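Local structure of 2-hydroxyisobutyryl-CoA mutase large subunit (Aquincola tertiaricarbonis, 4R3U) at residues 88-93 against 411-416; 94-99 against 402-407; 339-344 against 373-378. The protein catalyses, together with a small cobalamin-binding subunit, the reversible isomerization of 2-hydroxyisobutyryl-CoA to (S)-3-hydroxybutyryl-CoA. One frame throughout, in Å; residues are numbered along the deposited sequence.

Interaction 1 of 3, residues 88-93 against 411-416. With 3HC (3-hydroxybutanoyl-coenzyme A), chain E.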
# COMPACT_ATOMS: atom_id res chain seq x y z
N PRO A 88 19.81 4.06 -17.34
CA PRO A 88 19.39 5.47 -17.51
C PRO A 88 17.91 5.67 -17.83
O PRO A 88 17.46 6.81 -17.83
CB PRO A 88 20.25 5.93 -18.69
CG PRO A 88 20.43 4.69 -19.50
CD PRO A 88 20.57 3.58 -18.50
N THR A 89 17.19 4.60 -18.15
CA THR A 89 15.79 4.61 -18.60
C THR A 89 14.84 3.92 -17.64
O THR A 89 13.62 4.20 -17.66
CB THR A 89 15.72 4.07 -20.03
OG1 THR A 89 14.40 4.01 -20.49
CG2 THR A 89 16.44 2.77 -20.20
N MET A 90 15.40 3.04 -16.78
CA MET A 90 14.70 2.26 -15.77
C MET A 90 13.34 1.74 -16.21
O MET A 90 13.24 1.15 -17.30
CB MET A 90 14.67 2.99 -14.43
CG MET A 90 16.04 3.20 -13.80
SD MET A 90 16.84 1.70 -13.19
CE MET A 90 15.76 1.24 -11.89
N TYR A 91 12.29 1.99 -15.43
CA TYR A 91 10.92 1.51 -15.67
C TYR A 91 10.14 2.18 -16.81
O TYR A 91 9.05 1.72 -17.13
CB TYR A 91 10.09 1.46 -14.38
CG TYR A 91 10.83 0.96 -13.16
CD1 TYR A 91 11.62 -0.19 -13.21
CD2 TYR A 91 10.74 1.64 -11.94
CE1 TYR A 91 12.29 -0.66 -12.08
CE2 TYR A 91 11.42 1.19 -10.81
CZ TYR A 91 12.17 0.03 -10.88
OH TYR A 91 12.79 -0.44 -9.75
N ARG A 92 10.68 3.23 -17.43
CA ARG A 92 9.99 3.87 -18.56
C ARG A 92 10.22 3.00 -19.82
O ARG A 92 9.51 3.14 -20.83
CB ARG A 92 10.54 5.29 -18.82
CG ARG A 92 10.47 6.22 -17.64
CD ARG A 92 11.34 7.43 -17.89
NE ARG A 92 10.44 8.52 -18.18
CZ ARG A 92 10.40 9.18 -19.32
NH1 ARG A 92 11.24 8.89 -20.30
NH2 ARG A 92 9.53 10.16 -19.49
N SER A 93 11.26 2.16 -19.76
CA SER A 93 11.67 1.28 -20.85
C SER A 93 11.39 -0.17 -20.48
O SER A 93 10.75 -0.85 -21.26
CB SER A 93 13.12 1.51 -21.21
OG SER A 93 13.53 0.63 -22.23
N ASP A 411 7.08 6.09 -14.13
CA ASP A 411 7.34 7.03 -15.23
C ASP A 411 8.41 8.09 -15.02
O ASP A 411 8.81 8.73 -15.99
CB ASP A 411 6.02 7.61 -15.78
CG ASP A 411 4.94 6.59 -16.10
OD1 ASP A 411 5.27 5.39 -16.17
OD2 ASP A 411 3.77 6.99 -16.34
N VAL A 412 8.85 8.32 -13.77
CA VAL A 412 9.90 9.28 -13.44
C VAL A 412 10.97 8.50 -12.70
O VAL A 412 10.64 7.79 -11.75
CB VAL A 412 9.38 10.53 -12.65
CG1 VAL A 412 10.53 11.42 -12.18
CG2 VAL A 412 8.41 11.34 -13.49
N ILE A 413 12.23 8.57 -13.18
CA ILE A 413 13.35 7.83 -12.57
C ILE A 413 13.84 8.50 -11.29
O ILE A 413 14.05 9.73 -11.27
CB ILE A 413 14.50 7.50 -13.57
CG1 ILE A 413 13.96 6.81 -14.82
CG2 ILE A 413 15.57 6.60 -12.90
CD1 ILE A 413 14.78 6.93 -15.96
N ASP A 414 14.05 7.67 -10.23
CA ASP A 414 14.50 8.08 -8.89
C ASP A 414 13.69 9.33 -8.44
O ASP A 414 14.25 10.43 -8.32
CB ASP A 414 16.03 8.31 -8.85
CG ASP A 414 16.57 8.40 -7.44
OD1 ASP A 414 16.36 7.45 -6.66
OD2 ASP A 414 17.14 9.44 -7.10
N PRO A 415 12.34 9.17 -8.31
CA PRO A 415 11.49 10.34 -7.98
C PRO A 415 11.82 10.98 -6.64
O PRO A 415 11.59 12.18 -6.48
CB PRO A 415 10.08 9.76 -8.02
CG PRO A 415 10.25 8.30 -7.82
CD PRO A 415 11.52 7.95 -8.46
N LEU A 416 12.41 10.19 -5.71
CA LEU A 416 12.81 10.67 -4.39
C LEU A 416 14.15 11.41 -4.42
O LEU A 416 14.55 11.96 -3.40
CB LEU A 416 12.80 9.54 -3.33
CG LEU A 416 11.49 8.78 -3.07
CD1 LEU A 416 11.54 8.05 -1.74
CD2 LEU A 416 10.31 9.68 -3.08
N1A 3HC E . 16.52 -0.54 -20.64
C2A 3HC E . 17.19 -1.49 -21.56
N3A 3HC E . 17.35 -2.82 -20.97
C4A 3HC E . 16.91 -3.10 -19.72
C5A 3HC E . 16.32 -2.17 -18.94
C6A 3HC E . 16.15 -0.91 -19.40
N6A 3HC E . 15.57 -0.03 -18.59
N7A 3HC E . 16.00 -2.76 -17.79
C8A 3HC E . 16.38 -4.03 -17.85
N9A 3HC E . 16.96 -4.24 -19.02
C1B 3HC E . 17.56 -5.49 -19.58
C2B 3HC E . 18.77 -5.96 -18.79
O2B 3HC E . 19.97 -5.34 -19.26
C3B 3HC E . 18.75 -7.46 -19.05
O3B 3HC E . 19.35 -7.76 -20.33
P3B 3HC E . 20.40 -8.97 -20.56
O7A 3HC E . 19.62 -10.17 -20.18
O8A 3HC E . 20.69 -8.85 -22.01
O9A 3HC E . 21.51 -8.60 -19.65
C4B 3HC E . 17.27 -7.79 -19.12
O4B 3HC E . 16.58 -6.55 -19.48
C5B 3HC E . 16.76 -8.37 -17.79
O5B 3HC E . 16.68 -7.33 -16.80
P1A 3HC E . 17.56 -7.33 -15.42
O1A 3HC E . 18.82 -8.09 -15.58
O2A 3HC E . 17.64 -5.94 -14.94
O3A 3HC E . 16.46 -8.10 -14.48
P2A 3HC E . 16.42 -9.67 -14.09
O4A 3HC E . 15.22 -9.90 -13.27
O5A 3HC E . 16.65 -10.53 -15.28
O6A 3HC E . 17.71 -9.78 -13.18
CBP 3HC E . 19.03 -9.88 -11.16
CCP 3HC E . 17.84 -9.20 -11.87
CDP 3HC E . 20.30 -9.44 -11.90
CEP 3HC E . 19.13 -9.35 -9.72
CAP 3HC E . 18.90 -11.44 -11.19
OAP 3HC E . 20.05 -12.14 -10.65
C9P 3HC E . 17.56 -12.04 -10.68
O9P 3HC E . 16.60 -12.19 -11.44
N8P 3HC E . 17.55 -12.47 -9.41
C7P 3HC E . 16.36 -13.12 -8.85
C6P 3HC E . 16.69 -13.74 -7.50
C5P 3HC E . 15.46 -14.34 -6.81
O5P 3HC E . 14.32 -14.23 -7.27
N4P 3HC E . 15.75 -14.99 -5.68
C3P 3HC E . 14.73 -15.62 -4.86
C2P 3HC E . 15.27 -15.72 -3.46
S1P 3HC E . 14.04 -16.40 -2.31
C1 3HC E . 15.08 -16.39 -0.83
O1 3HC E . 16.26 -16.72 -0.83
C2 3HC E . 14.43 -15.84 0.45
C3 3HC E . 13.51 -16.86 1.12
O3 3HC E . 12.50 -17.26 0.20
C4 3HC E . 14.30 -18.08 1.62
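R92 spends the inner nitrogen of its guanidinium on a main-chain oxygen: NE donates to D411 O at 2.7 Å, with an N-H...O angle of 160°, while the D411 carboxylate looks to another partner. The contact joins two irregular loops of the TIM-barrel domain of this acyl-CoA mutase: residues 88-93 precede strand 97-102, and residues 411-416 follow helix 390-405. D411 O lies almost in the guanidinium plane, but NE stands above the plane of the carbonyl group. A bend at chi3 (105°) swings NE round to it. Arginine suits the site because it can serve two partners: NH1 forms a salt bridge with E44 of the second subunit, whose R45 takes D411 OD1. An alanine here would probably leave D411 O without this donor and E44 of the second subunit without this positive partner.

I413 forms the apolar part of the contact. Its CG1 is anti to its carbonyl carbon (chi1 -52°), and the methyl beyond, CD1, settles against two carbonyl oxygens, 3.3 Å from P88 O and 3.4 Å from T89 O. The other branch, CG2, meets M90 CG at 3.5 Å, the two side chains crossing obliquely. The flexible M90 chain then folds away at chi2 and chi3 toward Q374. A branched aliphatic residue fits here, since one branch packs against the carbonyls of P88 and T89 and the other against the methionine. That backbone belongs to the substrate site: T89 CG2 lies 3.3 Å from N1A of the coenzyme A adenine, and M90 O is 2.9 Å from its amino nitrogen N6A.

Interaction 2 of 3, residues 94-99 against 402-407. With 3HC (3-hydroxybutanoyl-coenzyme A), chain E.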
# COMPACT_ATOMS: atom_id res chain seq x y z
N ARG A 94 11.84 -0.63 -19.30
CA ARG A 94 11.57 -2.00 -18.85
C ARG A 94 11.20 -2.02 -17.38
O ARG A 94 12.01 -1.58 -16.54
CB ARG A 94 12.74 -2.95 -19.12
CG ARG A 94 13.19 -3.03 -20.57
CD ARG A 94 12.43 -4.04 -21.40
NE ARG A 94 13.05 -4.21 -22.72
CZ ARG A 94 14.07 -5.04 -22.98
NH1 ARG A 94 14.60 -5.78 -22.02
NH2 ARG A 94 14.55 -5.13 -24.21
N THR A 95 10.01 -2.58 -17.05
CA THR A 95 9.53 -2.74 -15.67
C THR A 95 10.42 -3.75 -14.91
O THR A 95 10.96 -4.67 -15.53
CB THR A 95 8.07 -3.30 -15.69
OG1 THR A 95 7.26 -2.47 -16.50
CG2 THR A 95 7.44 -3.38 -14.30
N TRP A 96 10.48 -3.66 -13.59
CA TRP A 96 11.18 -4.67 -12.79
C TRP A 96 10.54 -6.05 -13.09
O TRP A 96 9.38 -6.11 -13.50
CB TRP A 96 11.08 -4.33 -11.26
CG TRP A 96 9.68 -4.27 -10.74
CD1 TRP A 96 8.95 -5.29 -10.22
CD2 TRP A 96 8.80 -3.13 -10.81
NE1 TRP A 96 7.67 -4.87 -9.92
CE2 TRP A 96 7.55 -3.54 -10.27
CE3 TRP A 96 8.96 -1.79 -11.22
CZ2 TRP A 96 6.45 -2.67 -10.17
CZ3 TRP A 96 7.87 -0.92 -11.10
CH2 TRP A 96 6.64 -1.35 -10.58
N THR A 97 11.29 -7.13 -12.91
CA THR A 97 10.76 -8.46 -13.10
C THR A 97 9.84 -8.77 -11.91
O THR A 97 10.20 -8.54 -10.75
CB THR A 97 11.88 -9.50 -13.24
OG1 THR A 97 12.85 -9.06 -14.20
CG2 THR A 97 11.38 -10.84 -13.71
N MET A 98 8.62 -9.21 -12.21
CA MET A 98 7.65 -9.63 -11.21
C MET A 98 7.92 -11.13 -11.18
O MET A 98 7.53 -11.88 -12.09
CB MET A 98 6.23 -9.26 -11.65
CG MET A 98 6.12 -7.78 -11.95
SD MET A 98 4.45 -7.21 -12.19
CE MET A 98 4.76 -5.49 -12.59
N ARG A 99 8.77 -11.49 -10.21
CA ARG A 99 9.32 -12.83 -10.05
C ARG A 99 8.99 -13.42 -8.66
O ARG A 99 9.69 -13.16 -7.66
CB ARG A 99 10.83 -12.75 -10.29
CG ARG A 99 11.52 -14.09 -10.32
CD ARG A 99 13.02 -13.96 -10.22
NE ARG A 99 13.59 -13.06 -11.22
CZ ARG A 99 13.83 -13.39 -12.48
NH1 ARG A 99 13.53 -14.60 -12.92
NH2 ARG A 99 14.36 -12.51 -13.31
N ILE A 402 -0.47 -2.97 -9.85
CA ILE A 402 -1.11 -1.71 -9.47
C ILE A 402 -0.06 -0.60 -9.35
O ILE A 402 -0.29 0.51 -9.83
CB ILE A 402 -2.03 -1.89 -8.21
CG1 ILE A 402 -3.42 -2.43 -8.65
CG2 ILE A 402 -2.20 -0.58 -7.40
CD1 ILE A 402 -4.13 -3.20 -7.68
N ILE A 403 1.08 -0.90 -8.69
CA ILE A 403 2.19 0.03 -8.51
C ILE A 403 2.76 0.39 -9.88
O ILE A 403 2.99 1.56 -10.17
CB ILE A 403 3.25 -0.53 -7.52
CG1 ILE A 403 2.69 -0.61 -6.11
CG2 ILE A 403 4.56 0.31 -7.53
CD1 ILE A 403 3.52 -1.41 -5.19
N ALA A 404 2.95 -0.62 -10.74
CA ALA A 404 3.52 -0.44 -12.08
C ALA A 404 2.61 0.30 -13.01
O ALA A 404 3.09 1.16 -13.75
CB ALA A 404 3.87 -1.79 -12.68
N GLU A 405 1.32 -0.06 -13.03
CA GLU A 405 0.40 0.50 -14.02
C GLU A 405 -0.53 1.61 -13.55
O GLU A 405 -0.94 2.42 -14.37
CB GLU A 405 -0.39 -0.62 -14.72
CG GLU A 405 0.49 -1.75 -15.25
CD GLU A 405 -0.16 -2.66 -16.27
OE1 GLU A 405 -0.85 -2.16 -17.19
OE2 GLU A 405 0.05 -3.89 -16.16
N GLU A 406 -0.90 1.65 -12.27
CA GLU A 406 -1.88 2.64 -11.83
C GLU A 406 -1.36 3.83 -11.03
O GLU A 406 -2.02 4.88 -11.02
CB GLU A 406 -3.02 1.95 -11.06
CG GLU A 406 -3.80 0.93 -11.87
CD GLU A 406 -5.10 0.56 -11.19
OE1 GLU A 406 -5.36 1.04 -10.07
OE2 GLU A 406 -5.84 -0.27 -11.76
N SER A 407 -0.23 3.64 -10.32
CA SER A 407 0.35 4.65 -9.43
C SER A 407 1.16 5.78 -10.13
O SER A 407 1.33 6.84 -9.53
CB SER A 407 1.19 3.97 -8.36
OG SER A 407 2.43 3.54 -8.91
N1A 3HC E . 16.52 -0.54 -20.64
C2A 3HC E . 17.19 -1.49 -21.56
N3A 3HC E . 17.35 -2.82 -20.97
C4A 3HC E . 16.91 -3.10 -19.72
C5A 3HC E . 16.32 -2.17 -18.94
C6A 3HC E . 16.15 -0.91 -19.40
N6A 3HC E . 15.57 -0.03 -18.59
N7A 3HC E . 16.00 -2.76 -17.79
C8A 3HC E . 16.38 -4.03 -17.85
N9A 3HC E . 16.96 -4.24 -19.02
C1B 3HC E . 17.56 -5.49 -19.58
C2B 3HC E . 18.77 -5.96 -18.79
O2B 3HC E . 19.97 -5.34 -19.26
C3B 3HC E . 18.75 -7.46 -19.05
O3B 3HC E . 19.35 -7.76 -20.33
P3B 3HC E . 20.40 -8.97 -20.56
O7A 3HC E . 19.62 -10.17 -20.18
O8A 3HC E . 20.69 -8.85 -22.01
O9A 3HC E . 21.51 -8.60 -19.65
C4B 3HC E . 17.27 -7.79 -19.12
O4B 3HC E . 16.58 -6.55 -19.48
C5B 3HC E . 16.76 -8.37 -17.79
O5B 3HC E . 16.68 -7.33 -16.80
P1A 3HC E . 17.56 -7.33 -15.42
O1A 3HC E . 18.82 -8.09 -15.58
O2A 3HC E . 17.64 -5.94 -14.94
O3A 3HC E . 16.46 -8.10 -14.48
P2A 3HC E . 16.42 -9.67 -14.09
O4A 3HC E . 15.22 -9.90 -13.27
O5A 3HC E . 16.65 -10.53 -15.28
O6A 3HC E . 17.71 -9.78 -13.18
CBP 3HC E . 19.03 -9.88 -11.16
CCP 3HC E . 17.84 -9.20 -11.87
CDP 3HC E . 20.30 -9.44 -11.90
CEP 3HC E . 19.13 -9.35 -9.72
CAP 3HC E . 18.90 -11.44 -11.19
OAP 3HC E . 20.05 -12.14 -10.65
C9P 3HC E . 17.56 -12.04 -10.68
O9P 3HC E . 16.60 -12.19 -11.44
N8P 3HC E . 17.55 -12.47 -9.41
C7P 3HC E . 16.36 -13.12 -8.85
C6P 3HC E . 16.69 -13.74 -7.50
C5P 3HC E . 15.46 -14.34 -6.81
O5P 3HC E . 14.32 -14.23 -7.27
N4P 3HC E . 15.75 -14.99 -5.68
C3P 3HC E . 14.73 -15.62 -4.86
C2P 3HC E . 15.27 -15.72 -3.46
S1P 3HC E . 14.04 -16.40 -2.31
C1 3HC E . 15.08 -16.39 -0.83
O1 3HC E . 16.26 -16.72 -0.83
C2 3HC E . 14.43 -15.84 0.45
C3 3HC E . 13.51 -16.86 1.12
O3 3HC E . 12.50 -17.26 0.20
C4 3HC E . 14.30 -18.08 1.62
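The methyl group of A404 receives three side chains from the 94-99 segment. W96 comes nearest, its CH2 atom 3.5 Å from A404 CB and the ring meeting the methyl obliquely. M98 reaches the same methyl with CE at 3.8 Å, at the end of a chain extended beyond CG, and T95 CG2 lies at the margin. I403 adds its CG2 branch, 4.0 Å from W96 CH2. Alanine suits this helix position because a small methyl lets the broad indole come close to the helix backbone.

The second shell sets the indole. Its CG sits between the backbone N and the carbonyl carbon (chi1 60°), T95 CG2 lies over the centre of one face, 3.7 Å above the plane, and NE1 is hydrogen-bonded to Q400 OE1, one turn earlier on the helix.

T97 and R99 turn to the substrate instead. R99 NH2 donates to O4A, a diphosphate oxygen of 3-hydroxybutanoyl-CoA, at 2.7 Å and 151°, with the oxygen in the guanidinium plane, while the amide oxygen O9P lies over a face of the group. T97 OG1 is also 2.7 Å from O4A, although Q374 O, a weak partner, is also within reach of its one proton; its CG2 packs on a face of the R99 guanidinium. S375 OG, I125 O and S174 OG occupy NE, NH1 and NH2 of R99 and fix its rotation, so that a positive group faces a phosphate.

The contact thus seats helix 390-405 on the outer side of strand 97-102: M98 also touches L397 and Q401 of that helix, while W96 and I403 both lean on V369 of helix 357-370.

Interaction 3 of 3, residues 339-344 against 373-378. With 3HC (3-hydroxybutanoyl-coenzyme A), chain E.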
# COMPACT_ATOMS: atom_id res chain seq x y z
N ARG A 339 22.93 -4.27 -9.55
CA ARG A 339 21.65 -4.80 -9.99
C ARG A 339 21.20 -5.68 -8.82
O ARG A 339 22.04 -6.39 -8.24
CB ARG A 339 21.75 -5.65 -11.29
CG ARG A 339 22.23 -4.90 -12.54
CD ARG A 339 22.48 -5.87 -13.68
NE ARG A 339 23.36 -6.95 -13.24
CZ ARG A 339 23.31 -8.21 -13.67
NH1 ARG A 339 22.42 -8.57 -14.59
NH2 ARG A 339 24.13 -9.11 -13.18
N PHE A 340 19.90 -5.60 -8.44
CA PHE A 340 19.40 -6.38 -7.31
C PHE A 340 17.96 -6.86 -7.42
O PHE A 340 17.11 -6.19 -8.02
CB PHE A 340 19.65 -5.66 -5.95
CG PHE A 340 18.71 -4.52 -5.60
CD1 PHE A 340 18.88 -3.26 -6.16
CD2 PHE A 340 17.70 -4.70 -4.66
CE1 PHE A 340 18.05 -2.19 -5.80
CE2 PHE A 340 16.84 -3.64 -4.32
CZ PHE A 340 17.03 -2.39 -4.88
N HIS A 341 17.72 -8.06 -6.85
CA HIS A 341 16.40 -8.64 -6.69
C HIS A 341 16.00 -8.20 -5.30
O HIS A 341 16.85 -8.06 -4.41
CB HIS A 341 16.43 -10.18 -6.74
CG HIS A 341 15.12 -10.82 -6.35
ND1 HIS A 341 14.01 -10.78 -7.17
CD2 HIS A 341 14.78 -11.46 -5.21
CE1 HIS A 341 13.05 -11.39 -6.52
NE2 HIS A 341 13.46 -11.83 -5.35
N CYS A 342 14.71 -7.97 -5.11
CA CYS A 342 14.19 -7.53 -3.82
C CYS A 342 13.01 -8.43 -3.42
O CYS A 342 12.24 -8.87 -4.26
CB CYS A 342 13.78 -6.06 -3.89
SG CYS A 342 13.35 -5.32 -2.29
N GLN A 343 12.89 -8.70 -2.12
CA GLN A 343 11.76 -9.42 -1.57
C GLN A 343 11.30 -8.57 -0.41
O GLN A 343 12.14 -8.02 0.30
CB GLN A 343 12.14 -10.83 -1.11
CG GLN A 343 10.93 -11.67 -0.65
CD GLN A 343 11.28 -13.11 -0.32
OE1 GLN A 343 12.34 -13.63 -0.66
NE2 GLN A 343 10.37 -13.80 0.31
N THR A 344 9.98 -8.44 -0.25
CA THR A 344 9.39 -7.68 0.84
C THR A 344 9.66 -8.43 2.14
O THR A 344 9.86 -9.67 2.11
CB THR A 344 7.91 -7.34 0.51
OG1 THR A 344 7.14 -8.54 0.41
CG2 THR A 344 7.76 -6.52 -0.78
N ALA A 373 14.77 -1.43 -7.69
CA ALA A 373 14.96 -2.88 -7.79
C ALA A 373 14.76 -3.36 -9.24
O ALA A 373 13.97 -2.75 -9.99
CB ALA A 373 14.01 -3.59 -6.84
N GLN A 374 15.49 -4.42 -9.64
CA GLN A 374 15.47 -5.00 -11.01
C GLN A 374 14.49 -6.13 -11.10
O GLN A 374 14.04 -6.49 -12.20
CB GLN A 374 16.87 -5.54 -11.39
CG GLN A 374 17.83 -4.50 -11.89
CD GLN A 374 18.07 -3.36 -10.93
OE1 GLN A 374 18.75 -3.50 -9.91
NE2 GLN A 374 17.46 -2.23 -11.21
N SER A 375 14.23 -6.73 -9.94
CA SER A 375 13.38 -7.89 -9.76
C SER A 375 12.73 -7.80 -8.39
O SER A 375 13.35 -7.30 -7.42
CB SER A 375 14.21 -9.16 -9.93
OG SER A 375 13.43 -10.35 -9.88
N LEU A 376 11.47 -8.25 -8.29
CA LEU A 376 10.72 -8.19 -7.05
C LEU A 376 9.80 -9.35 -6.80
O LEU A 376 8.99 -9.69 -7.66
CB LEU A 376 9.95 -6.86 -6.95
CG LEU A 376 9.07 -6.56 -5.71
CD1 LEU A 376 9.90 -6.47 -4.43
CD2 LEU A 376 8.25 -5.31 -5.92
N HIS A 377 9.88 -9.91 -5.58
CA HIS A 377 8.96 -10.88 -5.05
C HIS A 377 8.17 -10.13 -3.94
O HIS A 377 8.77 -9.60 -2.99
CB HIS A 377 9.67 -12.10 -4.43
CG HIS A 377 8.74 -13.03 -3.70
ND1 HIS A 377 8.21 -14.17 -4.31
CD2 HIS A 377 8.25 -12.96 -2.43
CE1 HIS A 377 7.41 -14.72 -3.41
NE2 HIS A 377 7.42 -14.05 -2.26
N THR A 378 6.84 -10.15 -4.04
CA THR A 378 5.96 -9.65 -3.00
C THR A 378 5.44 -10.87 -2.23
O THR A 378 5.04 -11.87 -2.85
CB THR A 378 4.84 -8.77 -3.56
OG1 THR A 378 4.41 -9.28 -4.81
CG2 THR A 378 5.25 -7.32 -3.71
N1A 3HC E . 16.52 -0.54 -20.64
C2A 3HC E . 17.19 -1.49 -21.56
N3A 3HC E . 17.35 -2.82 -20.97
C4A 3HC E . 16.91 -3.10 -19.72
C5A 3HC E . 16.32 -2.17 -18.94
C6A 3HC E . 16.15 -0.91 -19.40
N6A 3HC E . 15.57 -0.03 -18.59
N7A 3HC E . 16.00 -2.76 -17.79
C8A 3HC E . 16.38 -4.03 -17.85
N9A 3HC E . 16.96 -4.24 -19.02
C1B 3HC E . 17.56 -5.49 -19.58
C2B 3HC E . 18.77 -5.96 -18.79
O2B 3HC E . 19.97 -5.34 -19.26
C3B 3HC E . 18.75 -7.46 -19.05
O3B 3HC E . 19.35 -7.76 -20.33
P3B 3HC E . 20.40 -8.97 -20.56
O7A 3HC E . 19.62 -10.17 -20.18
O8A 3HC E . 20.69 -8.85 -22.01
O9A 3HC E . 21.51 -8.60 -19.65
C4B 3HC E . 17.27 -7.79 -19.12
O4B 3HC E . 16.58 -6.55 -19.48
C5B 3HC E . 16.76 -8.37 -17.79
O5B 3HC E . 16.68 -7.33 -16.80
P1A 3HC E . 17.56 -7.33 -15.42
O1A 3HC E . 18.82 -8.09 -15.58
O2A 3HC E . 17.64 -5.94 -14.94
O3A 3HC E . 16.46 -8.10 -14.48
P2A 3HC E . 16.42 -9.67 -14.09
O4A 3HC E . 15.22 -9.90 -13.27
O5A 3HC E . 16.65 -10.53 -15.28
O6A 3HC E . 17.71 -9.78 -13.18
CBP 3HC E . 19.03 -9.88 -11.16
CCP 3HC E . 17.84 -9.20 -11.87
CDP 3HC E . 20.30 -9.44 -11.90
CEP 3HC E . 19.13 -9.35 -9.72
CAP 3HC E . 18.90 -11.44 -11.19
OAP 3HC E . 20.05 -12.14 -10.65
C9P 3HC E . 17.56 -12.04 -10.68
O9P 3HC E . 16.60 -12.19 -11.44
N8P 3HC E . 17.55 -12.47 -9.41
C7P 3HC E . 16.36 -13.12 -8.85
C6P 3HC E . 16.69 -13.74 -7.50
C5P 3HC E . 15.46 -14.34 -6.81
O5P 3HC E . 14.32 -14.23 -7.27
N4P 3HC E . 15.75 -14.99 -5.68
C3P 3HC E . 14.73 -15.62 -4.86
C2P 3HC E . 15.27 -15.72 -3.46
S1P 3HC E . 14.04 -16.40 -2.31
C1 3HC E . 15.08 -16.39 -0.83
O1 3HC E . 16.26 -16.72 -0.83
C2 3HC E . 14.43 -15.84 0.45
C3 3HC E . 13.51 -16.86 1.12
O3 3HC E . 12.50 -17.26 0.20
C4 3HC E . 14.30 -18.08 1.62
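Strands 340-344 and 375-377 run parallel, their short axes 4.5 Å apart at closest and 19° from alignment, and C342 joins them twice, its N donating to S375 O and its O accepting from H377 N. T344 N to H377 O and Q374 N to F340 O extend the ladder.

Beyond it the Q374 side chain takes over: a bend at chi2 (57°) turns CD back toward strand 340-344, and OE1 accepts from F340 N at 2.8 Å, the donor lying in the carbonyl plane on a lone pair. H341 and S375 face the substrate together. H341 ND1 and S375 OG share a hydrogen bond of 2.8 Å at the ring edge, while the pantetheine oxygen O5P sits over the centre of the imidazole, 3.1 Å above its plane; a flat ring with a polar rim suits both tasks. Further along that face Q343 CG packs on H377 CD2 at 3.5 Å, both residues being part of the 5'-deoxyadenosine pocket. F340 lays one face on A373 CA, a CH-pi contact with the ring centroid 3.9 Å away.

Helix 357-370 completes the beta-alpha-beta unit, touching C342 through A368 and T344 through T361, and the pair lies between strands 298-302 and 97-102.

In the fold
The three contacts form nested loops: 88-93 and 94-99 follow each other directly, then come 339-344, 373-378, 402-407 and 411-416, so that interaction 3 lies inside interaction 2 and that inside interaction 1. Their centres are 12 Å (1 and 2), 11 Å (2 and 3) and 16 Å (1 and 3) apart. Strands 97-102 and 375-377 are neighbours in the parallel barrel sheet, which links interactions 2 and 3 directly; Y91 bridges from interaction 1, its ring edge-to-face with W96 and its OH bonded to A373 O. Together they line the bound coenzyme A ester from adenine to acyl end, while interactions 1 and 2 also touch the second subunit.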